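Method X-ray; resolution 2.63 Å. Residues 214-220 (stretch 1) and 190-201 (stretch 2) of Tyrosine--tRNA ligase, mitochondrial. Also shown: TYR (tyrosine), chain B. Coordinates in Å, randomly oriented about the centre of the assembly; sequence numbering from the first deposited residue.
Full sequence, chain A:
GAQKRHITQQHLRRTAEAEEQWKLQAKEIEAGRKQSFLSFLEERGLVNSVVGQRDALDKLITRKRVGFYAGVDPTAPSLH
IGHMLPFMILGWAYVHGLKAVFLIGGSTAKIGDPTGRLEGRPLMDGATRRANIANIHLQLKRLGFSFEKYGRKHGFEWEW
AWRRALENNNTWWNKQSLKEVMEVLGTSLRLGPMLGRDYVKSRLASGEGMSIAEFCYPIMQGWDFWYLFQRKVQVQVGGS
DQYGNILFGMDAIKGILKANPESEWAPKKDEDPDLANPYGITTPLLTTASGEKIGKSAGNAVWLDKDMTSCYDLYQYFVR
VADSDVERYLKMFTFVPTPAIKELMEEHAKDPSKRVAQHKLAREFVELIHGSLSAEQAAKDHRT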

# COMPACT_ATOMS: atom_id res chain seq x y z
N GLU A 214 -8.10 -6.54 -2.84
CA GLU A 214 -8.11 -7.47 -3.96
C GLU A 214 -7.42 -6.86 -5.18
O GLU A 214 -6.63 -7.54 -5.85
CB GLU A 214 -9.54 -7.86 -4.31
CG GLU A 214 -10.24 -8.70 -3.25
CD GLU A 214 -11.69 -8.99 -3.61
OE1 GLU A 214 -12.47 -8.02 -3.77
OE2 GLU A 214 -12.05 -10.18 -3.74
N PHE A 215 -7.70 -5.59 -5.47
CA PHE A 215 -7.11 -4.95 -6.64
C PHE A 215 -5.60 -4.87 -6.54
O PHE A 215 -4.91 -4.93 -7.57
CB PHE A 215 -7.72 -3.55 -6.80
CG PHE A 215 -7.17 -2.78 -7.97
CD1 PHE A 215 -7.49 -3.14 -9.26
CD2 PHE A 215 -6.36 -1.68 -7.76
CE1 PHE A 215 -6.99 -2.42 -10.34
CE2 PHE A 215 -5.86 -0.96 -8.83
CZ PHE A 215 -6.18 -1.33 -10.12
N CYS A 216 -5.06 -4.76 -5.33
CA CYS A 216 -3.63 -4.63 -5.11
C CYS A 216 -2.92 -5.97 -4.93
O CYS A 216 -1.71 -5.98 -4.70
CB CYS A 216 -3.37 -3.75 -3.88
SG CYS A 216 -3.92 -2.03 -4.08
N TYR A 217 -3.64 -7.09 -5.04
CA TYR A 217 -2.99 -8.39 -4.91
C TYR A 217 -1.84 -8.56 -5.89
O TYR A 217 -0.72 -8.90 -5.44
CB TYR A 217 -4.04 -9.50 -5.09
CG TYR A 217 -3.49 -10.88 -4.87
CD1 TYR A 217 -3.64 -11.52 -3.64
CD2 TYR A 217 -2.82 -11.56 -5.87
CE1 TYR A 217 -3.14 -12.79 -3.43
CE2 TYR A 217 -2.31 -12.82 -5.67
CZ TYR A 217 -2.47 -13.44 -4.45
OH TYR A 217 -1.96 -14.70 -4.25
N PRO A 218 -2.01 -8.36 -7.20
CA PRO A 218 -0.86 -8.54 -8.11
C PRO A 218 0.30 -7.62 -7.79
O PRO A 218 1.44 -7.94 -8.14
CB PRO A 218 -1.46 -8.25 -9.49
CG PRO A 218 -2.65 -7.39 -9.22
CD PRO A 218 -3.20 -7.85 -7.90
N ILE A 219 0.05 -6.49 -7.14
CA ILE A 219 1.15 -5.64 -6.70
C ILE A 219 1.94 -6.35 -5.60
O ILE A 219 3.17 -6.39 -5.64
CB ILE A 219 0.64 -4.27 -6.22
CG1 ILE A 219 -0.14 -3.59 -7.34
CG2 ILE A 219 1.81 -3.41 -5.76
CD1 ILE A 219 -0.71 -2.24 -6.96
N MSE A 220 1.25 -6.90 -4.62
CA MSE A 220 1.94 -7.60 -3.54
C MSE A 220 2.75 -8.75 -4.10
O MSE A 220 3.90 -8.96 -3.71
CB MSE A 220 0.95 -8.11 -2.50
CG MSE A 220 0.20 -7.02 -1.77
SE MSE A 220 -0.88 -7.74 -0.32
CE MSE A 220 0.49 -7.86 1.06
N TYR B . -1.02 -16.62 -6.70
CA TYR B . -0.65 -17.94 -6.20
C TYR B . -1.88 -18.83 -6.07
O TYR B . -1.80 -20.06 -6.12
CB TYR B . 0.05 -17.81 -4.84
CG TYR B . 1.26 -16.90 -4.83
CD1 TYR B . 2.12 -16.83 -5.92
CD2 TYR B . 1.54 -16.09 -3.74
CE1 TYR B . 3.22 -15.99 -5.92
CE2 TYR B . 2.64 -15.25 -3.72
CZ TYR B . 3.48 -15.20 -4.81
OH TYR B . 4.57 -14.37 -4.79
OXT TYR B . -3.00 -18.35 -5.91
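Stretch 2 (190-201) RLGPMLGRDYVK

The most unusual feature of this contact is a selenomethionine whose terminal methyl touches three residues of stretch 1 at once. Met 194 CE lies 3.7 Å from Phe 215 O, 3.8 Å from Pro 218 CG and 3.8 Å from Ile 219 CG1. It also sits over one face of the Phe 215 ring, while Met 194 SE is 5.1 Å from the ring centroid and 41° off the ring normal, an oblique sulfur-aromatic type of approach made here by selenium. The CA-to-CB bond of Met 194 points toward stretch 1, and chi angles of -72° (m), -167° (t) and 76° (p) bring the methyl to this position.

Stretch 2 carries two helical segments joined by a short turn. Arg 190 occupies the N-cap position of the first, in which Leu 195 N donates to Leu 191 O at 2.9 Å. At the turn, Gly 196 N bonds to Pro 193 O at 2.9 Å and Arg 197 N to Met 194 O at 2.9 Å. Arg 197 is then the N-cap of the second helix, where Lys 201 N reaches Arg 197 O at 3.1 Å. Stretch 1 is also helical on both sides of Cys 216, and Met 220 N bonds to Cys 216 O at 3.1 Å. Taken from first CA to last, the two stretches run in roughly opposite senses, and the pairing is best defined by residue contacts: the nearest CA atoms across the stretches belong to Phe 215 and Val 200, 7.8 Å apart, so side chains must bridge the gap.

Phe 215 does most of that bridging. Its CA-to-CB bond points sideways, but with chi1 at 179° (t) the ring end comes nearer and enters a hole formed by Leu 191, Met 194, Leu 195 and Val 200. Phe 215 CZ is 3.9 Å from both Leu 191 CD1 and Met 194 CB; Phe 215 CE1 is 3.8 Å from Leu 195 CD2. Val 200 CG2 approaches the ring edge, 4.4 Å from Phe 215 CD1. Both helical segments of stretch 2 therefore contribute to the same pocket.

Beside the pocket, the CA-to-CB bond of Tyr 199 points toward stretch 1, and its OH lies 3.6 Å from Pro 218 CG, a contact of polar oxygen with ring carbon. No hydrogen bond crosses between the stretches, and the 353 Å² buried in total depends chiefly on apolar packing. Tyr 217 adds almost nothing to it; its OH instead accepts a hydrogen bond from N of the bound tyrosine at 3.3 Å, consistent with substrate recognition by a tyrosine--tRNA ligase.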

# COMPACT_ATOMS: atom_id res chain seq x y z
N ARG A 190 1.07 1.92 -13.90
CA ARG A 190 0.05 2.78 -14.48
C ARG A 190 -1.32 2.17 -14.25
O ARG A 190 -1.49 0.95 -14.37
CB ARG A 190 0.29 3.01 -15.97
CG ARG A 190 1.69 3.48 -16.32
CD ARG A 190 2.05 4.79 -15.63
NE ARG A 190 1.16 5.88 -16.02
CZ ARG A 190 1.25 7.12 -15.57
NH1 ARG A 190 2.20 7.46 -14.70
NH2 ARG A 190 0.39 8.05 -15.98
N LEU A 191 -2.30 3.01 -13.93
CA LEU A 191 -3.61 2.52 -13.54
C LEU A 191 -4.34 1.86 -14.71
O LEU A 191 -4.85 0.74 -14.57
CB LEU A 191 -4.45 3.67 -12.97
CG LEU A 191 -5.88 3.33 -12.54
CD1 LEU A 191 -5.87 2.36 -11.37
CD2 LEU A 191 -6.64 4.60 -12.20
N GLY A 192 -4.39 2.53 -15.85
CA GLY A 192 -5.12 2.04 -17.01
C GLY A 192 -4.84 0.59 -17.31
O GLY A 192 -5.74 -0.26 -17.33
N PRO A 193 -3.57 0.27 -17.56
CA PRO A 193 -3.21 -1.14 -17.84
C PRO A 193 -3.76 -2.12 -16.81
O PRO A 193 -4.28 -3.17 -17.19
CB PRO A 193 -1.67 -1.10 -17.82
CG PRO A 193 -1.33 0.29 -18.25
CD PRO A 193 -2.41 1.17 -17.69
N MSE A 194 -3.67 -1.80 -15.53
CA MSE A 194 -4.18 -2.69 -14.49
C MSE A 194 -5.69 -2.83 -14.57
O MSE A 194 -6.23 -3.93 -14.44
CB MSE A 194 -3.78 -2.18 -13.11
CG MSE A 194 -2.31 -2.36 -12.81
SE MSE A 194 -1.95 -2.08 -10.93
CE MSE A 194 -2.65 -3.76 -10.22
N LEU A 195 -6.39 -1.71 -14.78
CA LEU A 195 -7.82 -1.77 -15.01
C LEU A 195 -8.17 -2.54 -16.28
O LEU A 195 -9.34 -2.88 -16.48
CB LEU A 195 -8.41 -0.36 -15.09
CG LEU A 195 -8.37 0.46 -13.80
CD1 LEU A 195 -9.02 1.82 -14.03
CD2 LEU A 195 -9.05 -0.27 -12.65
N GLY A 196 -7.18 -2.82 -17.14
CA GLY A 196 -7.40 -3.67 -18.29
C GLY A 196 -7.35 -5.16 -18.00
O GLY A 196 -7.75 -5.95 -18.86
N ARG A 197 -6.87 -5.55 -16.82
CA ARG A 197 -6.79 -6.96 -16.47
C ARG A 197 -8.15 -7.63 -16.61
O ARG A 197 -9.20 -7.01 -16.41
CB ARG A 197 -6.27 -7.11 -15.04
CG ARG A 197 -6.07 -8.55 -14.57
CD ARG A 197 -4.94 -9.24 -15.33
NE ARG A 197 -4.87 -10.66 -15.01
CZ ARG A 197 -4.21 -11.16 -13.97
NH1 ARG A 197 -3.55 -10.36 -13.14
NH2 ARG A 197 -4.20 -12.47 -13.76
N ASP A 198 -8.13 -8.92 -16.95
CA ASP A 198 -9.36 -9.63 -17.29
C ASP A 198 -10.36 -9.62 -16.14
O ASP A 198 -11.50 -9.18 -16.29
CB ASP A 198 -9.03 -11.07 -17.72
CG ASP A 198 -8.11 -11.77 -16.74
OD1 ASP A 198 -8.30 -11.58 -15.52
OD2 ASP A 198 -7.21 -12.52 -17.18
N TYR A 199 -9.95 -10.12 -14.96
CA TYR A 199 -10.90 -10.25 -13.86
C TYR A 199 -11.34 -8.90 -13.32
O TYR A 199 -12.39 -8.82 -12.66
CB TYR A 199 -10.32 -11.11 -12.73
CG TYR A 199 -9.05 -10.57 -12.09
CD1 TYR A 199 -9.09 -9.48 -11.23
CD2 TYR A 199 -7.83 -11.19 -12.31
CE1 TYR A 199 -7.94 -9.00 -10.64
CE2 TYR A 199 -6.67 -10.72 -11.72
CZ TYR A 199 -6.73 -9.62 -10.88
OH TYR A 199 -5.58 -9.15 -10.29
N VAL A 200 -10.58 -7.83 -13.56
CA VAL A 200 -11.01 -6.50 -13.16
C VAL A 200 -12.16 -6.03 -14.04
O VAL A 200 -13.19 -5.55 -13.55
CB VAL A 200 -9.82 -5.52 -13.21
CG1 VAL A 200 -10.25 -4.13 -12.77
CG2 VAL A 200 -8.68 -6.02 -12.33
N LYS A 201 -12.00 -6.15 -15.36
CA LYS A 201 -13.10 -5.87 -16.28
C LYS A 201 -14.32 -6.72 -15.92
O LYS A 201 -15.44 -6.21 -15.86
CB LYS A 201 -12.65 -6.14 -17.72
CG LYS A 201 -11.52 -5.25 -18.21
CD LYS A 201 -11.06 -5.66 -19.60